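Local coordinates for protein Alpha/beta hydrolase (Novosphingobium aromaticivorans, PDB 3BWX) that probably acts as a hydrolase of the alpha/beta hydrolase fold, its substrate not established, and binds calcium ions, at residues F20-C34 with A49-P61. The protein carries 1 engineered substitution. Sequence-based numbering, arbitrary orientation.
With EDO (1,2-ethanediol), chain G.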
ATOM      1  N   PHE A  20      -1.440   8.325  11.009  1.00  6.28           N
ATOM      2  CA  PHE A  20      -1.504   8.717   9.595  1.00  7.46           C
ATOM      3  C   PHE A  20      -0.841  10.053   9.384  1.00  7.36           C
ATOM      4  O   PHE A  20      -0.897  10.938  10.277  1.00  8.82           O
ATOM      5  CB  PHE A  20      -2.921   8.734   8.947  1.00  6.17           C
ATOM      6  CG  PHE A  20      -3.913   9.695   9.537  1.00  8.42           C
ATOM      7  CD1 PHE A  20      -4.534   9.457  10.771  1.00  7.61           C
ATOM      8  CD2 PHE A  20      -4.290  10.827   8.830  1.00  9.91           C
ATOM      9  CE1 PHE A  20      -5.478  10.364  11.246  1.00 10.33           C
ATOM     10  CE2 PHE A  20      -5.264  11.679   9.318  1.00  6.10           C
ATOM     11  CZ  PHE A  20      -5.813  11.453  10.501  1.00  7.74           C
ATOM     12  N   ARG A  21      -0.186  10.181   8.229  1.00  8.67           N
ATOM     13  CA  ARG A  21       0.282  11.492   7.766  1.00  5.84           C
ATOM     14  C   ARG A  21      -0.846  12.165   7.063  1.00  7.82           C
ATOM     15  O   ARG A  21      -1.527  11.520   6.257  1.00  8.40           O
ATOM     16  CB  ARG A  21       1.463  11.414   6.859  1.00  6.46           C
ATOM     17  CG  ARG A  21       2.730  10.842   7.516  1.00 12.04           C
ATOM     18  CD  ARG A  21       3.941  10.828   6.546  1.00 12.58           C
ATOM     19  NE  ARG A  21       5.211  10.599   7.225  1.00 11.05           N
ATOM     20  CZ  ARG A  21       6.379  10.557   6.594  1.00 10.93           C
ATOM     21  NH1 ARG A  21       6.417  10.680   5.305  1.00 11.97           N
ATOM     22  NH2 ARG A  21       7.504  10.419   7.288  1.00 16.09           N
ATOM     23  N   ALA A  22      -1.079  13.433   7.366  1.00  9.01           N
ATOM     24  CA  ALA A  22      -2.144  14.197   6.699  1.00 10.79           C
ATOM     25  C   ALA A  22      -1.521  15.361   5.947  1.00 11.80           C
ATOM     26  O   ALA A  22      -0.725  16.143   6.509  1.00 10.18           O
ATOM     27  CB  ALA A  22      -3.175  14.714   7.734  1.00 12.64           C
ATOM     28  N   TYR A  23      -1.849  15.466   4.674  1.00 10.06           N
ATOM     29  CA  TYR A  23      -1.385  16.551   3.825  1.00  9.56           C
ATOM     30  C   TYR A  23      -2.567  17.399   3.482  1.00  9.64           C
ATOM     31  O   TYR A  23      -3.582  16.938   2.998  1.00 10.76           O
ATOM     32  CB  TYR A  23      -0.767  16.024   2.536  1.00  8.63           C
ATOM     33  CG  TYR A  23       0.449  15.125   2.715  1.00  7.37           C
ATOM     34  CD1 TYR A  23       0.314  13.817   3.202  1.00  9.46           C
ATOM     35  CD2 TYR A  23       1.729  15.549   2.416  1.00 10.22           C
ATOM     36  CE1 TYR A  23       1.409  12.980   3.344  1.00  9.63           C
ATOM     37  CE2 TYR A  23       2.816  14.709   2.541  1.00  8.66           C
ATOM     38  CZ  TYR A  23       2.664  13.425   3.042  1.00  9.66           C
ATOM     39  OH  TYR A  23       3.764  12.619   3.141  1.00 11.65           O
ATOM     40  N   GLU A  24      -2.434  18.690   3.718  1.00  9.21           N
ATOM     41  CA  GLU A  24      -3.533  19.619   3.543  1.00 13.36           C
ATOM     42  C   GLU A  24      -3.778  19.866   2.056  1.00  9.91           C
ATOM     43  O   GLU A  24      -2.858  19.793   1.221  1.00  9.49           O
ATOM     44  CB  GLU A  24      -3.242  20.923   4.276  1.00 14.16           C
ATOM     45  CG  GLU A  24      -4.436  21.849   4.326  1.00 21.66           C
ATOM     46  CD  GLU A  24      -5.640  21.240   5.059  1.00 23.02           C
ATOM     47  OE1 GLU A  24      -6.447  20.465   4.431  1.00 23.52           O
ATOM     48  OE2 GLU A  24      -5.755  21.538   6.281  1.00 28.26           O
ATOM     49  N   GLY A  25      -5.028  20.134   1.732  1.00 11.73           N
ATOM     50  CA  GLY A  25      -5.405  20.441   0.366  1.00 11.36           C
ATOM     51  C   GLY A  25      -6.861  20.810   0.241  1.00 10.53           C
ATOM     52  O   GLY A  25      -7.558  21.026   1.236  1.00 10.24           O
ATOM     53  N   ASP A  26      -7.296  20.812  -1.011  1.00  9.60           N
ATOM     54  CA  ASP A  26      -8.606  21.279  -1.448  1.00 10.28           C
ATOM     55  C   ASP A  26      -9.734  20.540  -0.719  1.00 11.73           C
ATOM     56  O   ASP A  26      -9.982  19.360  -0.970  1.00 11.57           O
ATOM     57  CB  ASP A  26      -8.672  21.075  -2.971  1.00 10.14           C
ATOM     58  CG  ASP A  26      -9.915  21.691  -3.621  1.00  6.91           C
ATOM     59  OD1 ASP A  26     -10.860  22.113  -2.929  1.00 10.11           O
ATOM     60  OD2 ASP A  26      -9.915  21.699  -4.878  1.00 13.36           O
ATOM     61  N   ILE A  27     -10.444  21.272   0.135  1.00 11.69           N
ATOM     62  CA  ILE A  27     -11.579  20.740   0.915  1.00 13.84           C
ATOM     63  C   ILE A  27     -12.828  20.549   0.027  1.00 13.94           C
ATOM     64  O   ILE A  27     -13.825  19.938   0.451  1.00 13.00           O
ATOM     65  CB  ILE A  27     -11.857  21.673   2.156  1.00 14.31           C
ATOM     66  CG1 ILE A  27     -12.838  21.069   3.184  1.00 19.03           C
ATOM     67  CG2 ILE A  27     -12.455  22.988   1.734  1.00 13.83           C
ATOM     68  CD1 ILE A  27     -12.429  19.719   3.753  1.00 23.03           C
ATOM     69  N   SER A  28     -12.793  21.048  -1.215  1.00 12.90           N
ATOM     70  CA  SER A  28     -13.921  20.921  -2.130  1.00 13.28           C
ATOM     71  C   SER A  28     -13.826  19.665  -3.004  1.00 14.13           C
ATOM     72  O   SER A  28     -14.642  19.444  -3.918  1.00 12.70           O
ATOM     73  CB  SER A  28     -14.052  22.210  -2.987  1.00 11.02           C
ATOM     74  OG  SER A  28     -13.216  22.182  -4.105  1.00 13.31           O
ATOM     75  N   ARG A  29     -12.827  18.839  -2.741  1.00 10.85           N
ATOM     76  CA  ARG A  29     -12.655  17.566  -3.447  1.00 11.90           C
ATOM     77  C   ARG A  29     -12.580  16.511  -2.346  1.00 11.64           C
ATOM     78  O   ARG A  29     -12.090  16.802  -1.266  1.00 10.99           O
ATOM     79  CB  ARG A  29     -11.335  17.544  -4.227  1.00 13.47           C
ATOM     80  CG  ARG A  29     -11.312  18.378  -5.472  1.00 12.29           C
ATOM     81  CD  ARG A  29      -9.926  18.398  -6.061  1.00 13.55           C
ATOM     82  NE  ARG A  29      -9.970  18.934  -7.412  1.00 19.25           N
ATOM     83  CZ  ARG A  29      -8.910  19.030  -8.228  1.00 23.87           C
ATOM     84  NH1 ARG A  29      -7.705  18.617  -7.855  1.00 24.79           N
ATOM     85  NH2 ARG A  29      -9.057  19.547  -9.436  1.00 35.38           N
ATOM     86  N   PRO A  30     -12.952  15.270  -2.654  1.00 10.99           N
ATOM     87  CA  PRO A  30     -12.771  14.251  -1.622  1.00  9.97           C
ATOM     88  C   PRO A  30     -11.292  14.070  -1.304  1.00  8.92           C
ATOM     89  O   PRO A  30     -10.443  14.362  -2.159  1.00 10.79           O
ATOM     90  CB  PRO A  30     -13.293  12.967  -2.253  1.00 10.46           C
ATOM     91  CG  PRO A  30     -13.265  13.214  -3.740  1.00 15.22           C
ATOM     92  CD  PRO A  30     -13.411  14.722  -3.932  1.00 13.42           C
ATOM     93  N   PRO A  31     -10.995  13.524  -0.118  1.00 10.13           N
ATOM     94  CA  PRO A  31      -9.587  13.263   0.174  1.00  8.69           C
ATOM     95  C   PRO A  31      -9.068  12.003  -0.492  1.00  9.36           C
ATOM     96  O   PRO A  31      -9.850  11.132  -0.902  1.00  9.03           O
ATOM     97  CB  PRO A  31      -9.604  13.122   1.691  1.00  9.36           C
ATOM     98  CG  PRO A  31     -10.920  12.510   1.978  1.00  9.49           C
ATOM     99  CD  PRO A  31     -11.879  13.091   0.988  1.00  9.54           C
ATOM    100  N   VAL A  32      -7.749  11.906  -0.599  1.00  8.53           N
ATOM    101  CA  VAL A  32      -7.082  10.746  -1.177  1.00  9.64           C
ATOM    102  C   VAL A  32      -6.493   9.890  -0.043  1.00  9.14           C
ATOM    103  O   VAL A  32      -5.659  10.364   0.714  1.00 12.17           O
ATOM    104  CB  VAL A  32      -5.972  11.150  -2.146  1.00  9.81           C
ATOM    105  CG1 VAL A  32      -5.309   9.904  -2.726  1.00 10.44           C
ATOM    106  CG2 VAL A  32      -6.539  12.015  -3.294  1.00  9.81           C
ATOM    107  N   LEU A  33      -6.948   8.642   0.083  1.00  6.97           N
ATOM    108  CA  LEU A  33      -6.467   7.733   1.126  1.00  9.48           C
ATOM    109  C   LEU A  33      -5.489   6.729   0.515  1.00  7.04           C
ATOM    110  O   LEU A  33      -5.844   6.029  -0.449  1.00 10.29           O
ATOM    111  CB  LEU A  33      -7.645   6.972   1.730  1.00  7.44           C
ATOM    112  CG  LEU A  33      -7.485   5.893   2.793  1.00 13.44           C
ATOM    113  CD1 LEU A  33      -7.107   6.524   4.108  1.00 12.08           C
ATOM    114  CD2 LEU A  33      -8.792   5.096   2.996  1.00 13.32           C
ATOM    115  N   CYS A  34      -4.243   6.716   0.986  1.00  8.33           N
ATOM    116  CA  CYS A  34      -3.178   5.891   0.427  1.00  6.65           C
ATOM    117  C   CYS A  34      -2.913   4.738   1.363  1.00  9.52           C
ATOM    118  O   CYS A  34      -2.513   4.971   2.503  1.00  8.65           O
ATOM    119  CB  CYS A  34      -1.929   6.720   0.251  1.00 10.32           C
ATOM    120  SG  CYS A  34      -2.078   8.079  -0.939  1.00 12.84           S
ATOM    121  N   ALA A  49       2.448  11.794  -2.325  1.00  7.48           N
ATOM    122  CA  ALA A  49       1.642  12.677  -1.518  1.00  8.16           C
ATOM    123  C   ALA A  49       2.044  14.148  -1.725  1.00  9.32           C
ATOM    124  O   ALA A  49       1.176  15.018  -1.789  1.00 12.68           O
ATOM    125  CB  ALA A  49       1.762  12.292  -0.030  1.00  9.92           C
ATOM    126  N   THR A  50       3.350  14.431  -1.821  1.00 10.03           N
ATOM    127  CA  THR A  50       3.805  15.819  -2.039  1.00 10.98           C
ATOM    128  C   THR A  50       3.403  16.315  -3.423  1.00 10.99           C
ATOM    129  O   THR A  50       3.189  17.506  -3.603  1.00 16.36           O
ATOM    130  CB  THR A  50       5.332  16.018  -1.909  1.00 14.65           C
ATOM    131  OG1 THR A  50       6.005  15.233  -2.880  1.00 24.42           O
ATOM    132  CG2 THR A  50       5.797  15.635  -0.552  1.00 13.18           C
ATOM    133  N   ARG A  51       3.344  15.418  -4.403  1.00 10.49           N
ATOM    134  CA  ARG A  51       2.872  15.790  -5.744  1.00 11.03           C
ATOM    135  C   ARG A  51       1.355  16.019  -5.799  1.00 10.91           C
ATOM    136  O   ARG A  51       0.900  16.752  -6.670  1.00 17.31           O
ATOM    137  CB  ARG A  51       3.300  14.722  -6.762  1.00 12.61           C
ATOM    138  CG  ARG A  51       4.824  14.667  -6.991  1.00 13.19           C
ATOM    139  CD  ARG A  51       5.216  13.545  -7.969  1.00 12.88           C
ATOM    140  NE  ARG A  51       6.640  13.748  -8.242  1.00 17.51           N
ATOM    141  CZ  ARG A  51       7.610  12.917  -7.930  1.00 14.51           C
ATOM    142  NH1 ARG A  51       7.348  11.735  -7.430  1.00 13.64           N
ATOM    143  NH2 ARG A  51       8.864  13.273  -8.184  1.00 19.06           N
ATOM    144  N   LEU A  52       0.574  15.380  -4.923  1.00  9.51           N
ATOM    145  CA  LEU A  52      -0.878  15.544  -4.901  1.00  9.90           C
ATOM    146  C   LEU A  52      -1.347  16.640  -3.976  1.00 10.42           C
ATOM    147  O   LEU A  52      -2.425  17.221  -4.232  1.00 11.80           O
ATOM    148  CB  LEU A  52      -1.583  14.240  -4.497  1.00 11.97           C
ATOM    149  CG  LEU A  52      -1.322  13.018  -5.408  1.00  9.56           C
ATOM    150  CD1 LEU A  52      -2.046  11.828  -4.932  1.00 14.76           C
ATOM    151  CD2 LEU A  52      -1.743  13.413  -6.874  1.00 13.73           C
ATOM    152  N   ALA A  53      -0.583  16.902  -2.917  1.00  8.30           N
ATOM    153  CA  ALA A  53      -0.935  17.879  -1.848  1.00  7.99           C
ATOM    154  C   ALA A  53      -1.286  19.271  -2.376  1.00  9.66           C
ATOM    155  O   ALA A  53      -0.747  19.734  -3.390  1.00  9.93           O
ATOM    156  CB  ALA A  53       0.166  17.955  -0.737  1.00  9.72           C
ATOM    157  N   GLY A  54      -2.230  19.898  -1.692  1.00 11.38           N
ATOM    158  CA  GLY A  54      -2.733  21.209  -2.067  1.00 10.51           C
ATOM    159  C   GLY A  54      -3.854  21.007  -3.040  1.00 11.49           C
ATOM    160  O   GLY A  54      -4.992  21.372  -2.766  1.00  9.73           O
ATOM    161  N   ASP A  55      -3.541  20.416  -4.187  1.00 10.77           N
ATOM    162  CA  ASP A  55      -4.598  20.050  -5.131  1.00 10.17           C
ATOM    163  C   ASP A  55      -5.578  19.052  -4.531  1.00  9.52           C
ATOM    164  O   ASP A  55      -6.736  19.031  -4.867  1.00  8.35           O
ATOM    165  CB  ASP A  55      -4.016  19.453  -6.396  1.00  9.11           C
ATOM    166  CG  ASP A  55      -3.259  20.474  -7.230  1.00 14.19           C
ATOM    167  OD1 ASP A  55      -3.474  21.694  -7.103  1.00 19.27           O
ATOM    168  OD2 ASP A  55      -2.446  20.031  -8.044  1.00 19.72           O
ATOM    169  N   TRP A  56      -5.083  18.227  -3.642  1.00  8.60           N
ATOM    170  CA  TRP A  56      -5.824  17.231  -2.895  1.00  7.39           C
ATOM    171  C   TRP A  56      -5.386  17.154  -1.423  1.00  8.39           C
ATOM    172  O   TRP A  56      -4.200  17.333  -1.082  1.00  8.97           O
ATOM    173  CB  TRP A  56      -5.571  15.825  -3.495  1.00  7.98           C
ATOM    174  CG  TRP A  56      -6.007  15.713  -4.919  1.00 10.68           C
ATOM    175  CD1 TRP A  56      -5.270  16.045  -5.986  1.00 11.60           C
ATOM    176  CD2 TRP A  56      -7.312  15.351  -5.424  1.00  6.64           C
ATOM    177  NE1 TRP A  56      -5.988  15.892  -7.143  1.00 11.98           N
ATOM    178  CE2 TRP A  56      -7.252  15.475  -6.823  1.00  8.53           C
ATOM    179  CE3 TRP A  56      -8.520  14.885  -4.836  1.00  7.81           C
ATOM    180  CZ2 TRP A  56      -8.346  15.163  -7.634  1.00  9.52           C
ATOM    181  CZ3 TRP A  56      -9.608  14.581  -5.673  1.00  9.30           C
ATOM    182  CH2 TRP A  56      -9.495  14.726  -7.030  1.00 10.30           C
ATOM    183  N   ARG A  57      -6.356  16.904  -0.560  1.00  8.65           N
ATOM    184  CA  ARG A  57      -6.031  16.446   0.787  1.00  8.93           C
ATOM    185  C   ARG A  57      -5.555  15.003   0.683  1.00 10.64           C
ATOM    186  O   ARG A  57      -6.173  14.213  -0.032  1.00  9.06           O
ATOM    187  CB  ARG A  57      -7.225  16.478   1.717  1.00 11.11           C
ATOM    188  CG  ARG A  57      -7.771  17.885   1.898  1.00 13.38           C
ATOM    189  CD  ARG A  57      -9.050  17.851   2.727  1.00 16.79           C
ATOM    190  NE  ARG A  57     -10.183  17.404   1.918  1.00 17.64           N
ATOM    191  CZ  ARG A  57     -11.316  16.910   2.396  1.00 19.07           C
ATOM    192  NH1 ARG A  57     -11.490  16.729   3.702  1.00 22.10           N
ATOM    193  NH2 ARG A  57     -12.283  16.592   1.564  1.00 13.60           N
ATOM    194  N   VAL A  58      -4.545  14.616   1.442  1.00  7.68           N
ATOM    195  CA  VAL A  58      -4.025  13.267   1.308  1.00  7.32           C
ATOM    196  C   VAL A  58      -3.813  12.698   2.702  1.00 10.42           C
ATOM    197  O   VAL A  58      -3.211  13.370   3.557  1.00 12.60           O
ATOM    198  CB  VAL A  58      -2.675  13.209   0.539  1.00  7.90           C
ATOM    199  CG1 VAL A  58      -2.256  11.738   0.281  1.00  9.99           C
ATOM    200  CG2 VAL A  58      -2.654  13.962  -0.797  1.00 10.21           C
ATOM    201  N   LEU A  59      -4.355  11.503   2.925  1.00  8.29           N
ATOM    202  CA  LEU A  59      -4.200  10.770   4.194  1.00  5.77           C
ATOM    203  C   LEU A  59      -3.388   9.503   3.909  1.00  7.31           C
ATOM    204  O   LEU A  59      -3.767   8.693   3.023  1.00  9.01           O
ATOM    205  CB  LEU A  59      -5.550  10.320   4.750  1.00  9.98           C
ATOM    206  CG  LEU A  59      -6.447  11.309   5.479  1.00 18.61           C
ATOM    207  CD1 LEU A  59      -7.151  12.080   4.441  1.00 17.28           C
ATOM    208  CD2 LEU A  59      -7.433  10.608   6.468  1.00 14.61           C
ATOM    209  N   CYS A  60      -2.329   9.284   4.706  1.00  9.34           N
ATOM    210  CA  CYS A  60      -1.418   8.142   4.545  1.00  7.67           C
ATOM    211  C   CYS A  60      -1.339   7.397   5.852  1.00  8.98           C
ATOM    212  O   CYS A  60      -0.424   7.611   6.653  1.00  7.88           O
ATOM    213  CB  CYS A  60      -0.050   8.587   4.108  1.00  8.41           C
ATOM    214  SG  CYS A  60      -0.017   9.434   2.530  1.00 10.33           S
ATOM    215  N   PRO A  61      -2.296   6.507   6.063  1.00  8.27           N
ATOM    216  CA  PRO A  61      -2.297   5.722   7.294  1.00  6.61           C
ATOM    217  C   PRO A  61      -1.328   4.561   7.294  1.00  8.80           C
ATOM    218  O   PRO A  61      -1.012   4.039   6.275  1.00  8.72           O
ATOM    219  CB  PRO A  61      -3.728   5.193   7.376  1.00  6.40           C
ATOM    220  CG  PRO A  61      -4.085   5.023   5.916  1.00  9.46           C
ATOM    221  CD  PRO A  61      -3.485   6.228   5.256  1.00  8.86           C
TER
HETATM  222  C1  EDO G 290      11.107  10.062  -7.150  1.00 17.11           C
HETATM  223  O1  EDO G 290       9.919  10.626  -6.593  1.00 15.08           O
HETATM  224  C2  EDO G 290      11.264  10.580  -8.559  1.00 27.34           C
HETATM  225  O2  EDO G 290      11.495  11.994  -8.514  1.00 24.94           O
HETATM  226  O   HOH W   1      -9.066  16.753  -1.338  1.00 10.72           O
HETATM  227  O   HOH W   2      -7.657  21.260  -6.216  1.00 14.73           O
HETATM  228  O   HOH W   3      -0.031   5.293   3.911  1.00  6.47           O
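Arg57 reaches across to the turn at Asp26-Arg29, where its NH2 donates to Arg29 O at 2.8 Å in an almost straight bond (N-H...O 173°); the acceptor lies in the guanidinium plane. The bend at chi3 (-77°) turns the group so that Pro31 CD lies over one face and Ile27 CD1 over the opposite one. Arg57 N donates to a water that lies within hydrogen-bonding distance of Asp26 O, at the start of the turn, and Pro30 O, just past its end.

Arg29 runs extended over the Trp56 indole: CD sits 3.7 Å from the centroid of the Trp56 six-membered ring, a CH-pi contact, and the guanidinium makes an off-centre cation-pi contact. Val32 CG2 meets Trp56 CE3 at 3.8 Å. With alanine at Trp56, the Arg29 chain would probably lose its aromatic support and a gap would open beside Val32 CG2.

These loops lead into and out of strands of the central sheet of the alpha/beta hydrolase fold, where strand 58-61 lies between two neighbours: antiparallel to 20-23 (170°), parallel to 32-34. Tyr23 N to Val58 O (2.7 Å) represents the first pairing, Leu59 N to Val32 O (2.8 Å) the second. Strands 32-35 and 58-61 with helix 46-52 form a beta-alpha-beta unit.

On the face carrying Tyr23 and Cys60, Ala49 CB of helix 46-52 packs over the Tyr23 ring, 3.5 Å from its centroid, while Cys60 SG approaches obliquely. On the face carrying Phe20 and Leu59, Leu59 CD2 touches Phe20 CE2 (3.7 Å); helix 80-94 covers Phe20 and Pro61 through Leu90. Leu282 of helix 272-282 touches Trp56 and Leu52.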